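PDB 2E8E: hypothetical protein Aq_1549 from Aquifex aeolicus, which is of unproven function but, as an OsmC family peroxiredoxin, probably reduces peroxides such as organic hydroperoxides with a reactive thiol. Local coordinates for residues Leu54-Gln59 / Ala97-Ala101; Gln59-Ile64 / Val88-Glu94; Glu82-Val88 / Asn121-Glu127. One frame throughout, in Å; residues are numbered along the deposited sequence.

Contact 1. Residues Leu54-Gln59 / Ala97-Ala101; sequences LKKKRQ and ALEQA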
loop_
_atom_site.group_PDB
_atom_site.type_symbol
_atom_site.label_atom_id
_atom_site.label_comp_id
_atom_site.label_asym_id
_atom_site.label_seq_id
_atom_site.Cartn_x
_atom_site.Cartn_y
_atom_site.Cartn_z
ATOM N N LEU A 54 -6.073 16.650 -14.718
ATOM C CA LEU A 54 -6.801 16.602 -15.982
ATOM C C LEU A 54 -8.019 17.518 -15.908
ATOM O O LEU A 54 -8.357 18.202 -16.878
ATOM C CB LEU A 54 -7.253 15.173 -16.295
ATOM C CG LEU A 54 -6.162 14.190 -16.724
ATOM C CD1 LEU A 54 -6.788 12.847 -17.064
ATOM C CD2 LEU A 54 -5.420 14.743 -17.930
ATOM N N LYS A 55 -8.672 17.526 -14.751
ATOM C CA LYS A 55 -9.845 18.362 -14.535
ATOM C C LYS A 55 -9.430 19.829 -14.600
ATOM O O LYS A 55 -10.088 20.647 -15.249
ATOM C CB LYS A 55 -10.461 18.044 -13.168
ATOM C CG LYS A 55 -11.673 18.879 -12.786
ATOM C CD LYS A 55 -12.319 18.320 -11.521
ATOM C CE LYS A 55 -13.461 19.191 -11.022
ATOM N NZ LYS A 55 -12.976 20.496 -10.491
ATOM N N LYS A 56 -8.329 20.154 -13.930
ATOM C CA LYS A 56 -7.818 21.517 -13.912
ATOM C C LYS A 56 -7.426 21.959 -15.321
ATOM O O LYS A 56 -7.574 23.128 -15.673
ATOM C CB LYS A 56 -6.605 21.610 -12.981
ATOM C CG LYS A 56 -6.098 23.022 -12.747
ATOM C CD LYS A 56 -4.920 23.030 -11.782
ATOM C CE LYS A 56 -4.439 24.446 -11.499
ATOM N NZ LYS A 56 -4.008 25.145 -12.739
ATOM N N LYS A 57 -6.931 21.024 -16.126
ATOM C CA LYS A 57 -6.521 21.341 -17.488
ATOM C C LYS A 57 -7.675 21.293 -18.487
ATOM O O LYS A 57 -7.467 21.208 -19.699
ATOM C CB LYS A 57 -5.380 20.421 -17.928
ATOM C CG LYS A 57 -4.080 20.712 -17.185
ATOM C CD LYS A 57 -2.906 19.925 -17.737
ATOM C CE LYS A 57 -1.634 20.260 -16.978
ATOM N NZ LYS A 57 -1.360 21.728 -16.973
ATOM N N ARG A 58 -8.892 21.339 -17.956
ATOM C CA ARG A 58 -10.111 21.361 -18.761
ATOM C C ARG A 58 -10.365 20.159 -19.669
ATOM O O ARG A 58 -11.010 20.287 -20.711
ATOM C CB ARG A 58 -10.124 22.645 -19.596
ATOM C CG ARG A 58 -9.619 23.866 -18.833
ATOM C CD ARG A 58 -10.401 24.072 -17.545
ATOM N NE ARG A 58 -11.812 24.311 -17.824
ATOM C CZ ARG A 58 -12.284 25.423 -18.375
ATOM N NH1 ARG A 58 -11.456 26.408 -18.698
ATOM N NH2 ARG A 58 -13.580 25.544 -18.619
ATOM N N GLN A 59 -9.876 18.988 -19.278
ATOM C CA GLN A 59 -10.089 17.802 -20.089
ATOM C C GLN A 59 -11.428 17.166 -19.733
ATOM O O GLN A 59 -11.874 17.230 -18.588
ATOM C CB GLN A 59 -8.955 16.793 -19.872
ATOM C CG GLN A 59 -7.557 17.332 -20.170
ATOM C CD GLN A 59 -7.443 17.964 -21.546
ATOM O OE1 GLN A 59 -7.314 19.183 -21.671
ATOM N NE2 GLN A 59 -7.493 17.140 -22.585
ATOM N N ALA A 97 -1.995 16.816 -22.215
ATOM C CA ALA A 97 -2.559 17.051 -20.893
ATOM C C ALA A 97 -2.331 15.827 -20.012
ATOM O O ALA A 97 -1.983 15.960 -18.838
ATOM C CB ALA A 97 -4.054 17.355 -20.996
ATOM N N LEU A 98 -2.523 14.638 -20.578
ATOM C CA LEU A 98 -2.322 13.410 -19.813
ATOM C C LEU A 98 -0.853 13.287 -19.431
ATOM O O LEU A 98 -0.527 12.926 -18.303
ATOM C CB LEU A 98 -2.757 12.179 -20.614
ATOM C CG LEU A 98 -2.535 10.847 -19.880
ATOM C CD1 LEU A 98 -3.309 10.849 -18.564
ATOM C CD2 LEU A 98 -2.979 9.684 -20.754
ATOM N N GLU A 99 0.038 13.593 -20.372
ATOM C CA GLU A 99 1.466 13.517 -20.086
ATOM C C GLU A 99 1.843 14.442 -18.927
ATOM O O GLU A 99 2.590 14.048 -18.029
ATOM C CB GLU A 99 2.286 13.878 -21.329
ATOM C CG GLU A 99 3.773 14.087 -21.041
ATOM C CD GLU A 99 4.611 14.217 -22.300
ATOM O OE1 GLU A 99 4.095 14.734 -23.314
ATOM O OE2 GLU A 99 5.793 13.815 -22.272
ATOM N N GLN A 100 1.324 15.668 -18.943
ATOM C CA GLN A 100 1.619 16.622 -17.875
ATOM C C GLN A 100 1.084 16.137 -16.529
ATOM O O GLN A 100 1.739 16.293 -15.499
ATOM C CB GLN A 100 1.007 17.987 -18.182
ATOM C CG GLN A 100 1.666 18.740 -19.321
ATOM C CD GLN A 100 1.054 20.111 -19.525
ATOM O OE1 GLN A 100 1.063 20.946 -18.620
ATOM N NE2 GLN A 100 0.514 20.350 -20.715
ATOM N N ALA A 101 -0.110 15.556 -16.546
ATOM C CA ALA A 101 -0.726 15.053 -15.321
ATOM C C ALA A 101 0.083 13.889 -14.758
ATOM O O ALA A 101 0.309 13.807 -13.552
ATOM C CB ALA A 101 -2.158 14.609 -15.600
#
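Start with Leu54. Its CA-CB bond runs sideways to the helix of Ala97-Ala101, but with chi1 m and chi2 t the tip swings onto it: CD2 lies 3.8 Å from the carbonyl O of Ala97, 3.9 Å from CA of Leu98 and 4.0 Å from CB of Ala101. The two alanines keep that surface low enough for the methyl to settle on. Leu98, in its t,p rotamer, brings CD1 to 4.3 Å from CD1 of Leu54. Lys57 is stretched out through chi2 and chi3, and its m chi4 turns the amine so that NZ donates to OE1 of Gln100 at 3.0 Å, bordering the apolar patch. The first helix closes in a Schellman motif: Arg58 takes positive phi, Gln59 N bonds to Leu54 O (2.9 Å) and Arg58 N to Lys55 O (3.0 Å). The reversal lays the side chain of Gln59 against Ala97, CD of Gln59 3.5 Å from CB of Ala97. So two helices pack end against flank: the C-terminal end of helix 34-56 meets the first turns of helix 95-109, while Val61 and Ile64 of strand 60-72 pack on Leu54, and Trp126 and Val128 of strand 121-130 on Leu98.

Contact 2. Residues Gln59-Ile64 / Val88-Glu94; sequences QEVKDI and VAVGKVE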
loop_
_atom_site.group_PDB
_atom_site.type_symbol
_atom_site.label_atom_id
_atom_site.label_comp_id
_atom_site.label_asym_id
_atom_site.label_seq_id
_atom_site.Cartn_x
_atom_site.Cartn_y
_atom_site.Cartn_z
ATOM N N GLN A 59 -9.876 18.988 -19.278
ATOM C CA GLN A 59 -10.089 17.802 -20.089
ATOM C C GLN A 59 -11.428 17.166 -19.733
ATOM O O GLN A 59 -11.874 17.230 -18.588
ATOM C CB GLN A 59 -8.955 16.793 -19.872
ATOM C CG GLN A 59 -7.557 17.332 -20.170
ATOM C CD GLN A 59 -7.443 17.964 -21.546
ATOM O OE1 GLN A 59 -7.314 19.183 -21.671
ATOM N NE2 GLN A 59 -7.493 17.140 -22.585
ATOM N N GLU A 60 -12.073 16.567 -20.727
ATOM C CA GLU A 60 -13.354 15.908 -20.522
ATOM C C GLU A 60 -13.062 14.427 -20.344
ATOM O O GLU A 60 -12.864 13.696 -21.315
ATOM C CB GLU A 60 -14.262 16.146 -21.731
ATOM C CG GLU A 60 -14.615 17.614 -21.929
ATOM C CD GLU A 60 -15.340 17.884 -23.236
ATOM O OE1 GLU A 60 -16.418 17.290 -23.458
ATOM O OE2 GLU A 60 -14.828 18.695 -24.038
ATOM N N VAL A 61 -13.025 13.993 -19.090
ATOM C CA VAL A 61 -12.726 12.606 -18.775
ATOM C C VAL A 61 -13.949 11.719 -18.604
ATOM O O VAL A 61 -14.822 11.994 -17.781
ATOM C CB VAL A 61 -11.883 12.510 -17.488
ATOM C CG1 VAL A 61 -11.613 11.050 -17.150
ATOM C CG2 VAL A 61 -10.581 13.270 -17.666
ATOM N N LYS A 62 -14.002 10.652 -19.393
ATOM C CA LYS A 62 -15.092 9.692 -19.308
ATOM C C LYS A 62 -14.626 8.582 -18.373
ATOM O O LYS A 62 -15.409 8.027 -17.602
ATOM C CB LYS A 62 -15.407 9.099 -20.682
ATOM C CG LYS A 62 -16.448 7.993 -20.637
ATOM C CD LYS A 62 -16.567 7.257 -21.963
ATOM C CE LYS A 62 -17.016 8.176 -23.084
ATOM N NZ LYS A 62 -17.222 7.408 -24.346
ATOM N N ASP A 63 -13.336 8.267 -18.442
ATOM C CA ASP A 63 -12.775 7.220 -17.599
ATOM C C ASP A 63 -11.255 7.309 -17.545
ATOM O O ASP A 63 -10.613 7.877 -18.430
ATOM C CB ASP A 63 -13.202 5.847 -18.135
ATOM C CG ASP A 63 -12.966 4.720 -17.136
ATOM O OD1 ASP A 63 -12.698 5.005 -15.951
ATOM O OD2 ASP A 63 -13.063 3.544 -17.543
ATOM N N ILE A 64 -10.687 6.764 -16.477
ATOM C CA ILE A 64 -9.242 6.737 -16.299
ATOM C C ILE A 64 -8.952 5.322 -15.834
ATOM O O ILE A 64 -9.509 4.869 -14.835
ATOM C CB ILE A 64 -8.763 7.731 -15.213
ATOM C CG1 ILE A 64 -9.023 9.169 -15.666
ATOM C CG2 ILE A 64 -7.272 7.520 -14.931
ATOM C CD1 ILE A 64 -8.683 10.219 -14.628
ATOM N N VAL A 88 -4.315 5.162 -18.830
ATOM C CA VAL A 88 -5.140 5.287 -20.024
ATOM C C VAL A 88 -6.275 6.256 -19.715
ATOM O O VAL A 88 -7.123 5.980 -18.865
ATOM C CB VAL A 88 -5.740 3.924 -20.453
ATOM C CG1 VAL A 88 -6.662 4.116 -21.657
ATOM C CG2 VAL A 88 -4.625 2.943 -20.798
ATOM N N ALA A 89 -6.278 7.405 -20.384
ATOM C CA ALA A 89 -7.335 8.385 -20.173
ATOM C C ALA A 89 -8.321 8.218 -21.320
ATOM O O ALA A 89 -7.920 8.143 -22.480
ATOM C CB ALA A 89 -6.765 9.797 -20.165
ATOM N N VAL A 90 -9.605 8.151 -20.987
ATOM C CA VAL A 90 -10.651 7.967 -21.986
ATOM C C VAL A 90 -11.567 9.179 -22.020
ATOM O O VAL A 90 -12.078 9.600 -20.983
ATOM C CB VAL A 90 -11.504 6.712 -21.660
ATOM C CG1 VAL A 90 -12.559 6.495 -22.732
ATOM C CG2 VAL A 90 -10.603 5.489 -21.526
ATOM N N GLY A 91 -11.774 9.737 -23.214
ATOM C CA GLY A 91 -12.640 10.895 -23.353
ATOM C C GLY A 91 -12.028 11.918 -24.291
ATOM O O GLY A 91 -11.238 11.570 -25.162
ATOM N N LYS A 92 -12.407 13.181 -24.132
ATOM C CA LYS A 92 -11.837 14.237 -24.961
ATOM C C LYS A 92 -10.628 14.722 -24.176
ATOM O O LYS A 92 -10.662 15.774 -23.542
ATOM C CB LYS A 92 -12.839 15.377 -25.152
ATOM C CG LYS A 92 -14.111 14.987 -25.899
ATOM C CD LYS A 92 -15.069 16.173 -25.976
ATOM C CE LYS A 92 -16.404 15.803 -26.610
ATOM N NZ LYS A 92 -16.282 15.476 -28.055
ATOM N N VAL A 93 -9.569 13.922 -24.206
ATOM C CA VAL A 93 -8.342 14.227 -23.484
ATOM C C VAL A 93 -7.161 14.299 -24.440
ATOM O O VAL A 93 -6.933 13.388 -25.231
ATOM C CB VAL A 93 -8.049 13.136 -22.422
ATOM C CG1 VAL A 93 -6.858 13.542 -21.567
ATOM C CG2 VAL A 93 -9.282 12.903 -21.564
ATOM N N GLU A 94 -6.412 15.390 -24.365
ATOM C CA GLU A 94 -5.251 15.570 -25.223
ATOM C C GLU A 94 -4.061 14.857 -24.593
ATOM O O GLU A 94 -3.842 14.940 -23.385
ATOM C CB GLU A 94 -4.957 17.058 -25.389
ATOM C CG GLU A 94 -6.129 17.821 -25.984
ATOM C CD GLU A 94 -5.960 19.317 -25.884
ATOM O OE1 GLU A 94 -5.063 19.865 -26.558
ATOM O OE2 GLU A 94 -6.726 19.944 -25.124
#
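A classic beta bulge marks this end of the antiparallel hairpin formed by strands 60-72 and 80-90. Start at Val88, whose carbonyl O receives a CA-H...O contact from Ile64 CA at 3.4 Å. Ala89 faces Ile64 as a non-hydrogen-bonded pair, and Ile64 also packs on Phe16 of the second subunit. Val90 makes the bulge: its N donates to Asp63 O (2.8 Å), while its O accepts from both Lys62 N (2.7 Å) and Asp63 N (3.1 Å), which moves the register by one residue. Gly91 follows with phi/psi of 137/-155; a CB here would run into Glu60 O and into the carbonyl before it, so the corner depends on glycine. Lys92 is the centre of an inverse gamma turn and pairs with Glu60, through Glu60 N to Lys92 O (3.2 Å) and a weak return bond from Lys92 N to Glu60 O (2.9 Å). Val93 sets its CG2 4.1 Å from CG2 of Val61. Glu94 takes the N-cap position of helix 95-109, its N 3.9 Å from CD of Gln59.

Contact 3. Residues Glu82-Val88 / Asn121-Glu127; sequences EIEIKYV and NLKISWE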
loop_
_atom_site.group_PDB
_atom_site.type_symbol
_atom_site.label_atom_id
_atom_site.label_comp_id
_atom_site.label_asym_id
_atom_site.label_seq_id
_atom_site.Cartn_x
_atom_site.Cartn_y
_atom_site.Cartn_z
ATOM N N GLU A 82 10.896 -4.145 -10.268
ATOM C CA GLU A 82 10.366 -3.335 -11.352
ATOM C C GLU A 82 8.869 -3.144 -11.181
ATOM O O GLU A 82 8.161 -4.060 -10.768
ATOM C CB GLU A 82 10.651 -4.019 -12.694
ATOM C CG GLU A 82 9.864 -3.468 -13.870
ATOM C CD GLU A 82 10.082 -4.266 -15.147
ATOM O OE1 GLU A 82 9.102 -4.462 -15.893
ATOM O OE2 GLU A 82 11.229 -4.690 -15.408
ATOM N N ILE A 83 8.395 -1.939 -11.473
ATOM C CA ILE A 83 6.971 -1.645 -11.398
ATOM C C ILE A 83 6.611 -0.892 -12.665
ATOM O O ILE A 83 7.173 0.168 -12.941
ATOM C CB ILE A 83 6.605 -0.748 -10.194
ATOM C CG1 ILE A 83 6.959 -1.451 -8.882
ATOM C CG2 ILE A 83 5.103 -0.431 -10.235
ATOM C CD1 ILE A 83 6.591 -0.660 -7.646
ATOM N N GLU A 84 5.691 -1.453 -13.441
ATOM C CA GLU A 84 5.241 -0.817 -14.671
ATOM C C GLU A 84 3.878 -0.212 -14.410
ATOM O O GLU A 84 2.996 -0.876 -13.859
ATOM C CB GLU A 84 5.108 -1.837 -15.801
ATOM C CG GLU A 84 6.403 -2.436 -16.290
ATOM C CD GLU A 84 6.181 -3.345 -17.484
ATOM O OE1 GLU A 84 5.674 -2.853 -18.516
ATOM O OE2 GLU A 84 6.504 -4.548 -17.391
ATOM N N ILE A 85 3.702 1.046 -14.799
ATOM C CA ILE A 85 2.424 1.706 -14.605
ATOM C C ILE A 85 1.997 2.298 -15.933
ATOM O O ILE A 85 2.745 3.061 -16.548
ATOM C CB ILE A 85 2.506 2.853 -13.576
ATOM C CG1 ILE A 85 3.111 2.350 -12.261
ATOM C CG2 ILE A 85 1.111 3.413 -13.327
ATOM C CD1 ILE A 85 3.270 3.424 -11.203
ATOM N N LYS A 86 0.797 1.938 -16.371
ATOM C CA LYS A 86 0.258 2.447 -17.624
ATOM C C LYS A 86 -1.037 3.196 -17.341
ATOM O O LYS A 86 -1.970 2.636 -16.760
ATOM C CB LYS A 86 -0.016 1.296 -18.594
ATOM C CG LYS A 86 -0.585 1.736 -19.933
ATOM C CD LYS A 86 -0.853 0.537 -20.831
ATOM C CE LYS A 86 -1.438 0.969 -22.160
ATOM N NZ LYS A 86 -0.532 1.914 -22.868
ATOM N N TYR A 87 -1.082 4.462 -17.743
ATOM C CA TYR A 87 -2.260 5.297 -17.543
ATOM C C TYR A 87 -3.014 5.422 -18.863
ATOM O O TYR A 87 -2.420 5.756 -19.888
ATOM C CB TYR A 87 -1.856 6.704 -17.101
ATOM C CG TYR A 87 -1.067 6.775 -15.817
ATOM C CD1 TYR A 87 -1.697 7.048 -14.602
ATOM C CD2 TYR A 87 0.315 6.597 -15.816
ATOM C CE1 TYR A 87 -0.967 7.150 -13.418
ATOM C CE2 TYR A 87 1.050 6.693 -14.640
ATOM C CZ TYR A 87 0.406 6.972 -13.447
ATOM O OH TYR A 87 1.139 7.091 -12.289
ATOM N N VAL A 88 -4.315 5.162 -18.830
ATOM C CA VAL A 88 -5.140 5.287 -20.024
ATOM C C VAL A 88 -6.275 6.256 -19.715
ATOM O O VAL A 88 -7.123 5.980 -18.865
ATOM C CB VAL A 88 -5.740 3.924 -20.453
ATOM C CG1 VAL A 88 -6.662 4.116 -21.657
ATOM C CG2 VAL A 88 -4.625 2.943 -20.798
ATOM N N ASN A 121 12.789 -0.081 -10.091
ATOM C CA ASN A 121 12.896 0.503 -11.424
ATOM C C ASN A 121 11.477 0.781 -11.893
ATOM O O ASN A 121 10.680 -0.141 -12.081
ATOM C CB ASN A 121 13.587 -0.456 -12.403
ATOM C CG ASN A 121 13.549 0.054 -13.840
ATOM O OD1 ASN A 121 13.520 1.262 -14.084
ATOM N ND2 ASN A 121 13.567 -0.867 -14.797
ATOM N N LEU A 122 11.167 2.059 -12.081
ATOM C CA LEU A 122 9.835 2.469 -12.489
ATOM C C LEU A 122 9.728 2.693 -13.995
ATOM O O LEU A 122 10.532 3.416 -14.583
ATOM C CB LEU A 122 9.458 3.749 -11.737
ATOM C CG LEU A 122 8.031 4.291 -11.811
ATOM C CD1 LEU A 122 7.042 3.240 -11.319
ATOM C CD2 LEU A 122 7.945 5.546 -10.953
ATOM N N LYS A 123 8.739 2.059 -14.613
ATOM C CA LYS A 123 8.508 2.202 -16.046
ATOM C C LYS A 123 7.098 2.752 -16.227
ATOM O O LYS A 123 6.109 2.055 -15.993
ATOM C CB LYS A 123 8.672 0.856 -16.754
ATOM C CG LYS A 123 10.057 0.241 -16.544
ATOM C CD LYS A 123 10.424 -0.779 -17.615
ATOM C CE LYS A 123 9.499 -1.980 -17.623
ATOM N NZ LYS A 123 9.961 -2.994 -18.619
ATOM N N ILE A 124 7.021 4.014 -16.636
ATOM C CA ILE A 124 5.747 4.694 -16.812
ATOM C C ILE A 124 5.383 4.941 -18.271
ATOM O O ILE A 124 6.231 5.322 -19.080
ATOM C CB ILE A 124 5.773 6.042 -16.071
ATOM C CG1 ILE A 124 6.060 5.800 -14.586
ATOM C CG2 ILE A 124 4.455 6.776 -16.255
ATOM C CD1 ILE A 124 6.307 7.058 -13.800
ATOM N N SER A 125 4.114 4.718 -18.598
ATOM C CA SER A 125 3.616 4.935 -19.951
ATOM C C SER A 125 2.180 5.425 -19.871
ATOM O O SER A 125 1.518 5.272 -18.846
ATOM C CB SER A 125 3.670 3.643 -20.765
ATOM O OG SER A 125 2.810 2.659 -20.221
ATOM N N TRP A 126 1.690 6.013 -20.952
ATOM C CA TRP A 126 0.326 6.511 -20.953
ATOM C C TRP A 126 -0.196 6.600 -22.371
ATOM O O TRP A 126 0.571 6.557 -23.335
ATOM C CB TRP A 126 0.271 7.888 -20.289
ATOM C CG TRP A 126 1.124 8.904 -20.980
ATOM C CD1 TRP A 126 0.786 9.664 -22.065
ATOM C CD2 TRP A 126 2.483 9.231 -20.669
ATOM N NE1 TRP A 126 1.852 10.442 -22.450
ATOM C CE2 TRP A 126 2.908 10.194 -21.612
ATOM C CE3 TRP A 126 3.386 8.799 -19.689
ATOM C CZ2 TRP A 126 4.196 10.736 -21.602
ATOM C CZ3 TRP A 126 4.668 9.339 -19.678
ATOM C CH2 TRP A 126 5.061 10.297 -20.632
ATOM N N GLU A 127 -1.511 6.717 -22.492
ATOM C CA GLU A 127 -2.132 6.823 -23.797
ATOM C C GLU A 127 -3.544 7.348 -23.643
ATOM O O GLU A 127 -4.178 7.179 -22.599
ATOM C CB GLU A 127 -2.161 5.463 -24.497
ATOM C CG GLU A 127 -3.098 4.447 -23.876
ATOM C CD GLU A 127 -3.146 3.147 -24.661
ATOM O OE1 GLU A 127 -2.102 2.465 -24.749
ATOM O OE2 GLU A 127 -4.224 2.808 -25.194
HETATM O O HOH W 1 13.849 -3.811 -14.787
HETATM O O HOH W 2 4.235 1.323 -18.451
#
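Strands 82-88 and 121-127 run parallel, 14° apart, joined by a beta-alpha-beta crossover through the helices between them. On the apolar face, Leu122 pushes CD1 into the dip between two isoleucines, 4.2 Å from CB of Ile83 and 3.8 Å from CD1 of Ile85. Ile124 sets CG2 against the edge of the Tyr87 ring, 3.8 Å from CE2. Trp126 meets Tyr87 at CB (4.0 Å), but its p chi1 sends the indole away, to Glu95. Helices 34-56 and 95-109 cover this face. On the other, Lys123 folds over strand 82-88: its CE rests 3.4 Å from CG of Glu84, and its NZ makes a salt bridge to OE1 of Glu82 (3.2 Å). Lys86 extends past Ser125, CG to OG 3.5 Å, until NZ donates to OE1 of Glu127 at 2.5 Å, a second salt bridge. Six backbone hydrogen bonds hold the ladder beneath. Greasy contacts thus seat the pair on its helices, and salt bridges tie the strands together on the opposite face.

In the fold
Contacts 1 and 2 are neighbours, centres about 9 Å apart, sharing Gln59; contact 3 lies about 17 Å from each. Along the chain, contact 2 is nested within the loop that contact 1 closes, whereas contact 3 interleaves with both. Strand 80-90 explains this: it is the middle strand of the mixed sheet, paired with 60-72 in contact 2 and 121-130 in contact 3, and contacts 2 and 3 share Val88. Leu98 of contact 1 bridges all three, packing on Ala89 and Trp126. Helices 34-56 and 95-109 therefore lie on one sheet. Helix 34-56 carries Cys45, and Cys110 directly follows helix 95-109; these cysteines, not disulfide-linked here, can form one, consistent with a thiol peroxidase.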